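PDB 1O9G: RRNA methyltransferase from Streptomyces viridochromogenes, which methylates N1 of guanine-2535 in 23S ribosomal RNA, using S-adenosyl-L-methionine as methyl donor, and thereby confers resistance to the orthosomycin antibiotic avilamycin. Local coordinates for residues 209-214 with 237-242; 54-59 with 170-175; 21-26 with 94-99; 29-34 with 63-68; 2-7 with 36-41. The protein carries 3 engineered substitutions. All blocks are in the same frame, centred on the assembly; numbering follows the deposited sequence.

Contact 1: 209-214 with 237-242; sequences VIAVTD and AVMVRA. Engineered in segment 237-242: Met239 (natural residue Leu).
Val212 and Val238 pair across two antiparallel strands and supply the tightest spot of the contact. Their side chains lie side by side, and Val212 CG2 comes to 3.4 Å from Val238 CG1, closer than usual for carbon. Each of these methyls sits in the crowded position between its own backbone N and carbonyl carbon, which turns it toward the other. The same pair exchanges two backbone hydrogen bonds, each 2.9 Å between Val212 N and Val238 O and between Val238 N and Val212 O. Ile210 and Val240 repeat the exchange at the next hydrogen-bonded pair, where the CB of Ile210 rests 3.9 Å from Val240 CG2. On the other face, Ala211 CB meets CG of Met239, an engineered residue present as selenomethionine; Val209 CG1 reaches Met239 CB more loosely, at 4.1 Å. Beyond that pair the contact thins. Ala242 touches Ile210 through CA alone, 4.4 Å from CD1, and the partly exposed Arg241 reaches away to the carbonyl of Arg46. Helix 33-45 covers the Ala211 face and helix 190-203 the Ile210 face. The antiparallel strand 235-241, inserted between strands 209-214 and 228-232, is the hallmark of the class I, Rossmann-like methyltransferase fold.

Contact 2: 54-59 with 170-175; sequences TLWDPC and DVVLTD
Asp57 and Thr174 meet at about a right angle, and the Thr174 hydroxyl OG1 donates to Asp57 OD1 over 2.7 Å, arriving on the syn side and well out of the carboxylate plane. The same oxygen accepts the backbone N of Cys59 at 3.0 Å, from the opposite face, which closes an Asx turn. One carboxylate oxygen thus ties the bend at the end of strand 53-57 to its neighbour, while water 2 donates to the other oxygen, OD2, and to Cys59 O and accepts from Asp175 N. Pro58 CD packs 3.6 Å from Val172 CG1, and its CB lies over one face of the Trp56 indole, towards the rim. Trp56 CE3 in turn meets Val172 CG2 at 3.8 Å. These strands are the parallel first and fourth of the Rossmann-like sheet, and the turn opens a glycine-rich loop which, as in other class I methyltransferases, would lie near the cofactor. Further back, Trp56 N bonds to Val171 O, and Leu173 N to Trp56 O. Leu55 turns at chi2 (63°), which sets its CD1 3.7 Å from Val171 CG1. At the far end Thr54 O accepts from both Asp170 N and Val171 N, and Asp170 OD2 receives Thr54 N through its anti lone pair, in a nearly straight bond of 2.9 Å. Outside the pair, Ser83 holds the indole NE1 of Trp56, and helices 33-45 and 64-72 cover Leu55 and Leu173.

Contact 3: 21-26 with 94-99; sequences VLHSAP and AKNLAL
Asn96 OD1 is gripped twice by one residue, His23. The backbone N of His23 gives the stronger bond, 2.8 Å to OD1, nearly straight at 169° and lying in the carbonyl plane on a lone pair; ND1 of its ring adds a weak one at 3.3 Å. The amide nitrogen of Asn96 answers with another weak bond, ND2 to His23 O, so one side-chain amide meets both the N-H and the C=O of a single residue. Asn96 ND2 also donates to Ser62 O, which fixes the rotation of the amide. In this way helix 87-98, which follows the second strand of the Rossmann-like core, holds the irregular N-terminal segment that runs toward helix 33-45. The His23 ring is sandwiched: Lys95 CB makes a CH-pi contact over one face, 4.1 Å from the ring centroid, and Val21 O stands over the centre of the other. The Lys95 chain bends at chi3 (82°) and its CE comes to 3.8 Å from His23 NE2. With the ammonium nearby, protonation of the imidazole may be somewhat disfavoured. On the apolar side Leu99 CD1 packs against Leu22 CG at 4.0 Å and, more loosely, against Val21 CG1, while helix 102-119 touches both Val21 and Leu99.

Contact 4: 29-34 with 63-68; sequences PAFPVR and GYLLTV
Tyr64 and Phe31 both hold CG anti to the backbone N (chi1 172° and -164°), which carries CG of the tyrosine out from its helix toward the loop and CG of the phenylalanine toward Leu65. The tyrosine meets the Phe31 backbone edge-on: Phe31 O lies in the ring plane, 3.4 Å from Tyr64 CE2. Water 4 bridges the same carbonyl and the phenol, donating to Phe31 O at 2.8 Å and to Tyr64 OH, which is also hydrogen-bonded to Leu16 O. Ala30 CB stands over one face of the tyrosine, 4.1 Å from Tyr64 CE2, and Val68 CG2 of its own helix stands over the opposite face. Helix 64-72 follows the first strand and the glycine-rich loop of the Rossmann-like core, with Gly63 at its N-cap; here it receives the loop that enters helix 33-45, whose N-cap is Pro32. Leu65 runs alongside Phe31: Leu65 CD1 lies 3.9 Å from Phe31 CD2, and Leu65 CD2 lies over one face of the phenylalanine ring; Pro32 CD takes the opposite face. Val33 extends the apolar surface, its CG2 at 3.6 Å from Tyr64 OH and its CG1 against Val68 CG1. Ala36 and Ile39 of helix 33-45 also touch the Phe31 side chain.

Contact 5: 2-7 with 36-41; sequences SAYRHA and ATEIFQ
The N-terminal tail lies across helix 33-45, where Arg5, His6 and Ala7 wrap their backbone N-H groups round the carboxylate of Glu38. Arg5 N reaches OE2 of Glu38 at 2.8 Å, on the syn side but out of the carboxylate plane. The other oxygen is shared: His6 N uses the syn lone pair of Glu38 OE1 at 3.0 Å, and Ala7 N meets that oxygen almost head-on at 2.9 Å. A bend at chi2 (71°) swings the Glu38 CD toward the tail. Tyr4 stands edge-on to this side chain, with Glu38 CB in the plane of its ring and CD1 3.8 Å from Glu38 CG; the ring also makes a cation-pi contact with Arg34. Gln41 CB lies over a face of the His6 ring, 3.9 Å from its centroid, while Gln41 NE2 donates to Thr37 OG1, also hydrogen-bonded to His73, and to water 5, which bridges to His6 O. Ala7 CB completes the apolar fringe against Thr37 CG2 at 3.9 Å. Arg42, in the next turn of the helix, adds a salt bridge to Glu38 OE2. Three backbone donors and one guanidinium would favour an ionised Glu38; the largely buried carboxylate thus probably sets the path of a tail without regular structure.

How the contacts relate
From the N terminus, contact 5 closes the first loop by bringing the tail back to helix 33-45. Contact 3 opens inside that loop and closes beyond it, at helix 87-98, so the two cross. Contact 4, nested within the span of contact 3, crosses contact 5 and joins the entrance of helix 33-45 to helix 64-72. Contact 2 crosses contacts 3 and 4, making the longest closure, from the first strand to strand 171-175. Contact 1 follows in series and adds the antiparallel strand beyond 209-214, which itself pairs with 171-175. Ile39, on helix 33-45, touches Leu173 of contact 2 and Ala211 of contact 1, so contact 5 meets both; contact 3, by contrast, lies well away from contact 1.

Contact 1: 209-214 with 237-242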
# COMPACT_ATOMS: atom_id res chain seq x y z
N VAL A 209 11.53 -1.02 -7.61
CA VAL A 209 11.52 0.26 -6.92
C VAL A 209 10.89 0.06 -5.55
O VAL A 209 9.76 -0.41 -5.45
CB VAL A 209 10.75 1.30 -7.71
CG1 VAL A 209 10.65 2.62 -6.97
CG2 VAL A 209 11.37 1.47 -9.12
N ILE A 210 11.65 0.44 -4.53
CA ILE A 210 11.21 0.41 -3.15
C ILE A 210 10.89 1.83 -2.70
O ILE A 210 11.75 2.67 -2.61
CB ILE A 210 12.26 -0.20 -2.22
CG1 ILE A 210 12.68 -1.59 -2.68
CG2 ILE A 210 11.72 -0.24 -0.80
CD1 ILE A 210 13.96 -2.06 -2.10
N ALA A 211 9.62 2.04 -2.34
CA ALA A 211 9.13 3.36 -1.93
C ALA A 211 8.65 3.23 -0.48
O ALA A 211 7.79 2.42 -0.16
CB ALA A 211 8.01 3.80 -2.79
N VAL A 212 9.24 4.05 0.38
CA VAL A 212 8.84 4.11 1.79
C VAL A 212 8.44 5.53 2.17
O VAL A 212 9.02 6.50 1.69
CB VAL A 212 9.95 3.58 2.70
CG1 VAL A 212 10.33 2.15 2.31
CG2 VAL A 212 11.18 4.42 2.63
N THR A 213 7.47 5.63 3.05
CA THR A 213 6.97 6.91 3.53
C THR A 213 6.87 6.90 5.06
O THR A 213 6.71 5.84 5.69
CB THR A 213 5.65 7.27 2.80
OG1 THR A 213 5.16 8.52 3.27
CG2 THR A 213 4.55 6.25 3.06
N ASP A 214 7.00 8.07 5.66
CA ASP A 214 7.08 8.25 7.12
C ASP A 214 6.60 9.66 7.44
O ASP A 214 6.53 10.52 6.57
CB ASP A 214 8.54 8.11 7.55
CG ASP A 214 8.73 7.63 8.99
OD1 ASP A 214 7.82 7.75 9.85
OD2 ASP A 214 9.82 7.13 9.36
N ALA A 237 8.52 10.86 1.51
CA ALA A 237 8.76 9.56 0.92
C ALA A 237 10.12 9.55 0.26
O ALA A 237 10.64 10.59 -0.11
CB ALA A 237 7.68 9.22 -0.07
N VAL A 238 10.67 8.35 0.13
CA VAL A 238 11.92 8.13 -0.59
C VAL A 238 11.76 6.84 -1.38
O VAL A 238 11.08 5.93 -0.95
CB VAL A 238 13.14 8.09 0.38
CG1 VAL A 238 13.07 6.90 1.31
CG2 VAL A 238 14.43 8.12 -0.43
N MSE A 239 12.38 6.83 -2.56
CA MSE A 239 12.39 5.63 -3.40
C MSE A 239 13.81 5.26 -3.74
O MSE A 239 14.61 6.11 -4.04
CB MSE A 239 11.69 5.92 -4.73
CG MSE A 239 10.28 6.40 -4.62
SE MSE A 239 9.53 6.73 -6.37
CE MSE A 239 11.19 7.00 -7.41
N VAL A 240 14.08 3.96 -3.69
CA VAL A 240 15.37 3.42 -4.06
C VAL A 240 15.18 2.21 -4.98
O VAL A 240 14.17 1.56 -5.00
CB VAL A 240 16.20 2.97 -2.81
CG1 VAL A 240 16.52 4.16 -1.91
CG2 VAL A 240 15.55 1.89 -2.08
N ARG A 241 16.22 1.91 -5.74
CA ARG A 241 16.22 0.75 -6.59
C ARG A 241 16.87 -0.42 -5.86
O ARG A 241 17.91 -0.25 -5.25
CB ARG A 241 17.02 1.06 -7.84
CG ARG A 241 17.13 -0.14 -8.76
CD ARG A 241 17.25 0.18 -10.23
NE ARG A 241 16.21 1.07 -10.71
CZ ARG A 241 16.38 2.32 -11.10
NH1 ARG A 241 17.57 2.92 -10.99
NH2 ARG A 241 15.33 3.01 -11.59
N ALA A 242 16.30 -1.60 -6.02
CA ALA A 242 16.79 -2.81 -5.34
C ALA A 242 18.27 -3.04 -5.65
O ALA A 242 19.06 -3.24 -4.73
CB ALA A 242 15.97 -4.00 -5.71

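Contact 2: 54-59 with 170-175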
# COMPACT_ATOMS: atom_id res chain seq x y z
N THR A 54 3.56 -6.12 -10.25
CA THR A 54 3.31 -6.77 -9.01
C THR A 54 3.75 -5.83 -7.90
O THR A 54 4.90 -5.38 -7.86
CB THR A 54 4.08 -8.08 -8.95
OG1 THR A 54 3.54 -8.97 -9.95
CG2 THR A 54 3.92 -8.73 -7.59
N LEU A 55 2.80 -5.49 -7.03
CA LEU A 55 3.01 -4.54 -5.93
C LEU A 55 2.94 -5.26 -4.58
O LEU A 55 2.00 -6.00 -4.33
CB LEU A 55 1.94 -3.48 -5.98
CG LEU A 55 1.79 -2.47 -4.84
CD1 LEU A 55 2.97 -1.63 -4.71
CD2 LEU A 55 0.53 -1.63 -4.97
N TRP A 56 3.94 -5.00 -3.72
CA TRP A 56 4.04 -5.62 -2.41
C TRP A 56 4.09 -4.52 -1.34
O TRP A 56 4.89 -3.59 -1.44
CB TRP A 56 5.32 -6.42 -2.36
CG TRP A 56 5.66 -7.18 -1.11
CD1 TRP A 56 4.84 -7.55 -0.08
CD2 TRP A 56 6.95 -7.73 -0.81
NE1 TRP A 56 5.55 -8.28 0.84
CE2 TRP A 56 6.84 -8.40 0.43
CE3 TRP A 56 8.20 -7.67 -1.43
CZ2 TRP A 56 7.92 -9.04 1.03
CZ3 TRP A 56 9.29 -8.31 -0.82
CH2 TRP A 56 9.13 -8.99 0.39
N ASP A 57 3.27 -4.70 -0.30
CA ASP A 57 3.36 -3.93 0.92
C ASP A 57 3.73 -4.88 2.05
O ASP A 57 2.88 -5.65 2.53
CB ASP A 57 2.05 -3.22 1.22
CG ASP A 57 2.15 -2.28 2.38
OD1 ASP A 57 3.12 -2.40 3.19
OD2 ASP A 57 1.31 -1.38 2.53
N PRO A 58 5.01 -4.89 2.43
CA PRO A 58 5.55 -5.78 3.47
C PRO A 58 5.39 -5.28 4.91
O PRO A 58 5.86 -5.94 5.85
CB PRO A 58 7.03 -5.87 3.12
CG PRO A 58 7.35 -4.50 2.60
CD PRO A 58 6.10 -4.11 1.82
N CYS A 59 4.76 -4.13 5.08
CA CYS A 59 4.36 -3.62 6.39
C CYS A 59 2.95 -3.12 6.26
O CYS A 59 2.65 -1.96 6.46
CB CYS A 59 5.25 -2.51 6.91
SG CYS A 59 7.01 -2.81 6.79
N ASP A 170 7.67 -5.75 -8.63
CA ASP A 170 8.30 -4.62 -9.29
C ASP A 170 8.33 -3.37 -8.42
O ASP A 170 9.16 -2.52 -8.63
CB ASP A 170 7.58 -4.31 -10.60
CG ASP A 170 7.34 -5.55 -11.43
OD1 ASP A 170 8.31 -6.06 -12.02
OD2 ASP A 170 6.23 -6.13 -11.48
N VAL A 171 7.36 -3.24 -7.52
CA VAL A 171 7.23 -2.10 -6.64
C VAL A 171 6.92 -2.60 -5.25
O VAL A 171 6.04 -3.44 -5.07
CB VAL A 171 6.13 -1.12 -7.12
CG1 VAL A 171 5.98 0.07 -6.16
CG2 VAL A 171 6.41 -0.62 -8.55
N VAL A 172 7.66 -2.08 -4.28
CA VAL A 172 7.30 -2.14 -2.88
C VAL A 172 6.87 -0.73 -2.49
O VAL A 172 7.53 0.25 -2.82
CB VAL A 172 8.49 -2.56 -2.03
CG1 VAL A 172 8.20 -2.28 -0.53
CG2 VAL A 172 8.82 -4.00 -2.29
N LEU A 173 5.76 -0.62 -1.78
CA LEU A 173 5.28 0.68 -1.31
C LEU A 173 4.72 0.44 0.07
O LEU A 173 3.81 -0.35 0.25
CB LEU A 173 4.27 1.29 -2.28
CG LEU A 173 3.89 2.75 -2.11
CD1 LEU A 173 3.28 3.30 -3.40
CD2 LEU A 173 2.93 2.98 -0.97
N THR A 174 5.29 1.12 1.07
CA THR A 174 4.85 0.94 2.43
C THR A 174 5.00 2.20 3.27
O THR A 174 5.89 3.00 3.06
CB THR A 174 5.59 -0.27 3.03
OG1 THR A 174 4.92 -0.69 4.22
CG2 THR A 174 7.03 0.08 3.39
N ASP A 175 4.08 2.34 4.21
CA ASP A 175 4.09 3.36 5.22
C ASP A 175 4.72 2.73 6.44
O ASP A 175 4.26 1.69 6.93
CB ASP A 175 2.64 3.79 5.50
CG ASP A 175 2.52 5.00 6.39
OD1 ASP A 175 3.48 5.79 6.52
OD2 ASP A 175 1.47 5.21 7.04
O HOH W 1 5.14 -8.44 -12.19
O HOH W 2 1.97 0.21 4.54
O HOH W 3 2.99 -0.00 8.45

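Contact 3: 21-26 with 94-99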
# COMPACT_ATOMS: atom_id res chain seq x y z
N VAL A 21 -16.37 2.18 2.38
CA VAL A 21 -16.31 0.81 1.88
C VAL A 21 -15.10 0.08 2.52
O VAL A 21 -15.23 -0.98 3.17
CB VAL A 21 -16.25 0.75 0.35
CG1 VAL A 21 -16.25 -0.72 -0.16
CG2 VAL A 21 -17.42 1.56 -0.25
N LEU A 22 -13.93 0.64 2.30
CA LEU A 22 -12.71 0.18 2.94
C LEU A 22 -12.81 0.35 4.44
O LEU A 22 -13.51 1.23 4.95
CB LEU A 22 -11.49 0.87 2.33
CG LEU A 22 -11.07 0.35 0.96
CD1 LEU A 22 -12.09 0.53 -0.15
CD2 LEU A 22 -9.71 0.96 0.49
N HIS A 23 -12.09 -0.51 5.13
CA HIS A 23 -12.24 -0.69 6.57
C HIS A 23 -11.24 0.11 7.36
O HIS A 23 -10.05 0.14 7.01
CB HIS A 23 -12.07 -2.16 6.91
CG HIS A 23 -13.17 -3.01 6.37
ND1 HIS A 23 -13.05 -3.77 5.23
CD2 HIS A 23 -14.43 -3.20 6.82
CE1 HIS A 23 -14.19 -4.41 5.02
NE2 HIS A 23 -15.03 -4.09 5.97
N SER A 24 -11.77 0.77 8.41
CA SER A 24 -11.00 1.59 9.35
C SER A 24 -10.67 0.79 10.61
O SER A 24 -11.35 -0.16 10.95
CB SER A 24 -11.80 2.86 9.72
OG SER A 24 -13.08 2.54 10.23
N ALA A 25 -9.66 1.25 11.32
CA ALA A 25 -9.23 0.68 12.57
C ALA A 25 -8.83 1.81 13.53
O ALA A 25 -8.27 2.79 13.11
CB ALA A 25 -8.03 -0.20 12.32
N PRO A 26 -9.06 1.66 14.83
CA PRO A 26 -8.63 2.69 15.78
C PRO A 26 -7.10 2.77 15.91
O PRO A 26 -6.55 3.84 16.12
CB PRO A 26 -9.28 2.24 17.08
CG PRO A 26 -9.47 0.74 16.90
CD PRO A 26 -9.75 0.54 15.48
N ALA A 94 -6.97 -8.44 5.84
CA ALA A 94 -7.63 -9.47 5.07
C ALA A 94 -9.03 -9.02 4.65
O ALA A 94 -9.45 -9.30 3.55
CB ALA A 94 -7.69 -10.76 5.85
N LYS A 95 -9.77 -8.34 5.53
CA LYS A 95 -11.07 -7.78 5.18
C LYS A 95 -10.93 -6.76 4.06
O LYS A 95 -11.75 -6.70 3.15
CB LYS A 95 -11.79 -7.14 6.38
CG LYS A 95 -12.27 -8.12 7.41
CD LYS A 95 -13.08 -7.41 8.49
CE LYS A 95 -14.53 -7.16 8.08
NZ LYS A 95 -15.39 -6.94 9.27
N ASN A 96 -9.89 -5.94 4.12
CA ASN A 96 -9.68 -4.97 3.05
C ASN A 96 -9.32 -5.66 1.75
O ASN A 96 -9.87 -5.33 0.71
CB ASN A 96 -8.66 -3.88 3.42
CG ASN A 96 -9.26 -2.76 4.22
OD1 ASN A 96 -10.37 -2.34 3.89
ND2 ASN A 96 -8.55 -2.21 5.22
N LEU A 97 -8.43 -6.64 1.79
CA LEU A 97 -8.05 -7.34 0.56
C LEU A 97 -9.20 -8.12 -0.07
O LEU A 97 -9.21 -8.36 -1.27
CB LEU A 97 -6.86 -8.27 0.74
CG LEU A 97 -5.55 -7.59 0.94
CD1 LEU A 97 -4.49 -8.69 0.95
CD2 LEU A 97 -5.18 -6.56 -0.05
N ALA A 98 -10.16 -8.54 0.75
CA ALA A 98 -11.36 -9.19 0.23
C ALA A 98 -12.09 -8.26 -0.77
O ALA A 98 -12.81 -8.75 -1.64
CB ALA A 98 -12.27 -9.61 1.36
N LEU A 99 -11.94 -6.95 -0.62
CA LEU A 99 -12.55 -5.98 -1.51
C LEU A 99 -11.92 -5.88 -2.89
O LEU A 99 -12.41 -5.14 -3.74
CB LEU A 99 -12.54 -4.59 -0.85
CG LEU A 99 -13.24 -4.53 0.52
CD1 LEU A 99 -12.97 -3.19 1.13
CD2 LEU A 99 -14.72 -4.79 0.40

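Contact 4: 29-34 with 63-68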
# COMPACT_ATOMS: atom_id res chain seq x y z
N PRO A 29 -3.55 4.03 11.02
CA PRO A 29 -3.94 5.21 10.28
C PRO A 29 -4.46 4.84 8.90
O PRO A 29 -4.15 3.80 8.35
CB PRO A 29 -2.63 5.96 10.14
CG PRO A 29 -1.61 4.88 10.03
CD PRO A 29 -2.09 3.79 10.94
N ALA A 30 -5.27 5.72 8.37
CA ALA A 30 -5.58 5.69 6.97
C ALA A 30 -4.31 6.29 6.33
O ALA A 30 -3.31 6.58 7.02
CB ALA A 30 -6.82 6.50 6.72
N PHE A 31 -4.33 6.43 5.04
CA PHE A 31 -3.31 7.14 4.31
C PHE A 31 -4.05 8.02 3.29
O PHE A 31 -5.02 7.57 2.71
CB PHE A 31 -2.41 6.15 3.58
CG PHE A 31 -1.13 6.75 3.11
CD1 PHE A 31 -0.03 6.81 3.93
CD2 PHE A 31 -1.05 7.28 1.83
CE1 PHE A 31 1.14 7.43 3.51
CE2 PHE A 31 0.14 7.87 1.39
CZ PHE A 31 1.22 7.92 2.21
N PRO A 32 -3.62 9.25 3.02
CA PRO A 32 -4.33 10.07 2.03
C PRO A 32 -4.28 9.47 0.63
O PRO A 32 -3.20 9.15 0.16
CB PRO A 32 -3.58 11.41 2.05
CG PRO A 32 -2.69 11.36 3.18
CD PRO A 32 -2.48 9.96 3.62
N VAL A 33 -5.43 9.30 0.00
CA VAL A 33 -5.51 8.71 -1.32
C VAL A 33 -4.66 9.48 -2.33
O VAL A 33 -3.95 8.89 -3.13
CB VAL A 33 -6.96 8.62 -1.80
CG1 VAL A 33 -7.03 8.12 -3.22
CG2 VAL A 33 -7.77 7.69 -0.85
N ARG A 34 -4.73 10.80 -2.30
CA ARG A 34 -3.99 11.57 -3.29
C ARG A 34 -2.48 11.32 -3.20
O ARG A 34 -1.79 11.21 -4.22
CB ARG A 34 -4.29 13.06 -3.14
CG ARG A 34 -3.68 13.90 -4.21
CD ARG A 34 -4.00 15.36 -4.08
NE ARG A 34 -3.70 16.06 -5.32
CZ ARG A 34 -3.76 17.38 -5.46
NH1 ARG A 34 -4.10 18.15 -4.42
NH2 ARG A 34 -3.48 17.95 -6.62
N GLY A 63 -3.99 -2.73 5.81
CA GLY A 63 -4.19 -3.04 4.41
C GLY A 63 -4.94 -1.97 3.64
O GLY A 63 -5.22 -2.17 2.44
N TYR A 64 -5.27 -0.85 4.28
CA TYR A 64 -6.02 0.19 3.61
C TYR A 64 -5.21 0.72 2.44
O TYR A 64 -5.75 0.93 1.34
CB TYR A 64 -6.34 1.31 4.62
CG TYR A 64 -6.95 2.50 3.96
CD1 TYR A 64 -8.31 2.52 3.66
CD2 TYR A 64 -6.19 3.61 3.64
CE1 TYR A 64 -8.88 3.60 3.00
CE2 TYR A 64 -6.75 4.71 3.00
CZ TYR A 64 -8.09 4.71 2.69
OH TYR A 64 -8.67 5.77 2.04
N LEU A 65 -3.93 1.02 2.66
CA LEU A 65 -3.10 1.60 1.63
C LEU A 65 -3.01 0.71 0.38
O LEU A 65 -3.22 1.16 -0.75
CB LEU A 65 -1.71 1.95 2.17
CG LEU A 65 -0.67 2.48 1.20
CD1 LEU A 65 -1.17 3.70 0.40
CD2 LEU A 65 0.61 2.83 1.97
N LEU A 66 -2.71 -0.55 0.58
CA LEU A 66 -2.57 -1.47 -0.52
C LEU A 66 -3.88 -1.65 -1.24
O LEU A 66 -3.89 -1.76 -2.45
CB LEU A 66 -2.01 -2.82 -0.02
CG LEU A 66 -1.72 -3.85 -1.11
CD1 LEU A 66 -0.62 -3.37 -2.04
CD2 LEU A 66 -1.33 -5.14 -0.48
N THR A 67 -4.98 -1.63 -0.51
CA THR A 67 -6.28 -1.85 -1.12
C THR A 67 -6.70 -0.64 -1.95
O THR A 67 -7.24 -0.79 -3.07
CB THR A 67 -7.33 -2.18 -0.06
OG1 THR A 67 -6.96 -3.40 0.62
CG2 THR A 67 -8.67 -2.46 -0.69
N VAL A 68 -6.44 0.58 -1.45
CA VAL A 68 -6.64 1.82 -2.22
C VAL A 68 -5.90 1.71 -3.55
O VAL A 68 -6.46 1.96 -4.60
CB VAL A 68 -6.17 3.08 -1.46
CG1 VAL A 68 -5.95 4.28 -2.37
CG2 VAL A 68 -7.16 3.38 -0.38
O HOH W 4 -7.67 8.23 3.35

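Contact 5: 2-7 with 36-41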
# COMPACT_ATOMS: atom_id res chain seq x y z
N SER A 2 7.50 19.83 -2.13
CA SER A 2 7.22 19.14 -3.42
C SER A 2 5.83 19.46 -3.95
O SER A 2 4.93 19.83 -3.19
CB SER A 2 7.35 17.61 -3.27
OG SER A 2 8.63 17.23 -2.82
N ALA A 3 5.67 19.27 -5.26
CA ALA A 3 4.39 19.45 -5.95
C ALA A 3 3.91 18.10 -6.48
O ALA A 3 4.72 17.23 -6.82
CB ALA A 3 4.54 20.44 -7.09
N TYR A 4 2.59 17.94 -6.54
CA TYR A 4 1.99 16.79 -7.21
C TYR A 4 2.29 16.83 -8.71
O TYR A 4 1.90 17.77 -9.40
CB TYR A 4 0.48 16.75 -6.99
CG TYR A 4 0.09 16.47 -5.56
CD1 TYR A 4 0.11 15.17 -5.05
CD2 TYR A 4 -0.32 17.49 -4.71
CE1 TYR A 4 -0.25 14.91 -3.75
CE2 TYR A 4 -0.68 17.23 -3.40
CZ TYR A 4 -0.65 15.94 -2.93
OH TYR A 4 -1.01 15.66 -1.63
N ARG A 5 3.01 15.82 -9.18
CA ARG A 5 3.38 15.66 -10.58
C ARG A 5 2.34 14.87 -11.37
O ARG A 5 2.16 15.07 -12.56
CB ARG A 5 4.74 14.95 -10.65
CG ARG A 5 5.47 15.10 -11.95
CD ARG A 5 6.79 14.37 -11.99
NE ARG A 5 7.72 14.91 -11.00
CZ ARG A 5 8.49 14.18 -10.19
NH1 ARG A 5 8.49 12.85 -10.25
NH2 ARG A 5 9.30 14.78 -9.33
N HIS A 6 1.65 13.96 -10.68
CA HIS A 6 0.75 12.99 -11.32
C HIS A 6 -0.68 13.21 -10.88
O HIS A 6 -1.59 13.23 -11.71
CB HIS A 6 1.18 11.57 -10.96
CG HIS A 6 2.50 11.21 -11.55
ND1 HIS A 6 3.68 11.36 -10.86
CD2 HIS A 6 2.82 10.71 -12.77
CE1 HIS A 6 4.68 10.99 -11.64
NE2 HIS A 6 4.19 10.59 -12.80
N ALA A 7 -0.86 13.33 -9.57
CA ALA A 7 -2.14 13.66 -8.98
C ALA A 7 -2.28 15.18 -8.96
O ALA A 7 -2.34 15.79 -7.89
CB ALA A 7 -2.23 13.06 -7.55
N ALA A 36 -1.11 8.65 -1.88
CA ALA A 36 -0.87 7.25 -2.27
C ALA A 36 -0.68 7.11 -3.77
O ALA A 36 0.28 6.48 -4.24
CB ALA A 36 -1.99 6.35 -1.81
N THR A 37 -1.57 7.72 -4.53
CA THR A 37 -1.51 7.59 -5.98
C THR A 37 -0.31 8.37 -6.55
O THR A 37 0.30 7.93 -7.50
CB THR A 37 -2.84 7.96 -6.62
OG1 THR A 37 -2.77 7.70 -8.02
CG2 THR A 37 -3.16 9.41 -6.50
N GLU A 38 0.07 9.48 -5.92
CA GLU A 38 1.25 10.24 -6.34
C GLU A 38 2.51 9.40 -6.18
O GLU A 38 3.32 9.31 -7.09
CB GLU A 38 1.36 11.54 -5.53
CG GLU A 38 2.60 12.38 -5.85
CD GLU A 38 2.57 13.07 -7.20
OE1 GLU A 38 1.49 13.20 -7.81
OE2 GLU A 38 3.64 13.51 -7.66
N ILE A 39 2.68 8.77 -5.03
CA ILE A 39 3.88 7.99 -4.77
C ILE A 39 3.90 6.79 -5.74
O ILE A 39 4.94 6.50 -6.32
CB ILE A 39 3.95 7.51 -3.29
CG1 ILE A 39 4.06 8.69 -2.32
CG2 ILE A 39 5.11 6.56 -3.12
CD1 ILE A 39 3.83 8.34 -0.86
N PHE A 40 2.78 6.10 -5.88
CA PHE A 40 2.72 4.92 -6.73
C PHE A 40 3.07 5.27 -8.18
O PHE A 40 3.84 4.57 -8.84
CB PHE A 40 1.35 4.23 -6.64
CG PHE A 40 1.23 3.02 -7.49
CD1 PHE A 40 1.94 1.88 -7.19
CD2 PHE A 40 0.41 3.01 -8.62
CE1 PHE A 40 1.84 0.77 -7.97
CE2 PHE A 40 0.30 1.90 -9.40
CZ PHE A 40 1.01 0.77 -9.08
N GLN A 41 2.51 6.37 -8.68
CA GLN A 41 2.79 6.81 -10.05
C GLN A 41 4.24 7.23 -10.23
O GLN A 41 4.83 6.97 -11.27
CB GLN A 41 1.79 7.88 -10.49
CG GLN A 41 0.38 7.34 -10.62
CD GLN A 41 -0.57 8.35 -11.18
OE1 GLN A 41 -0.40 8.77 -12.33
NE2 GLN A 41 -1.53 8.79 -10.38
O HOH W 5 -2.96 10.40 -11.98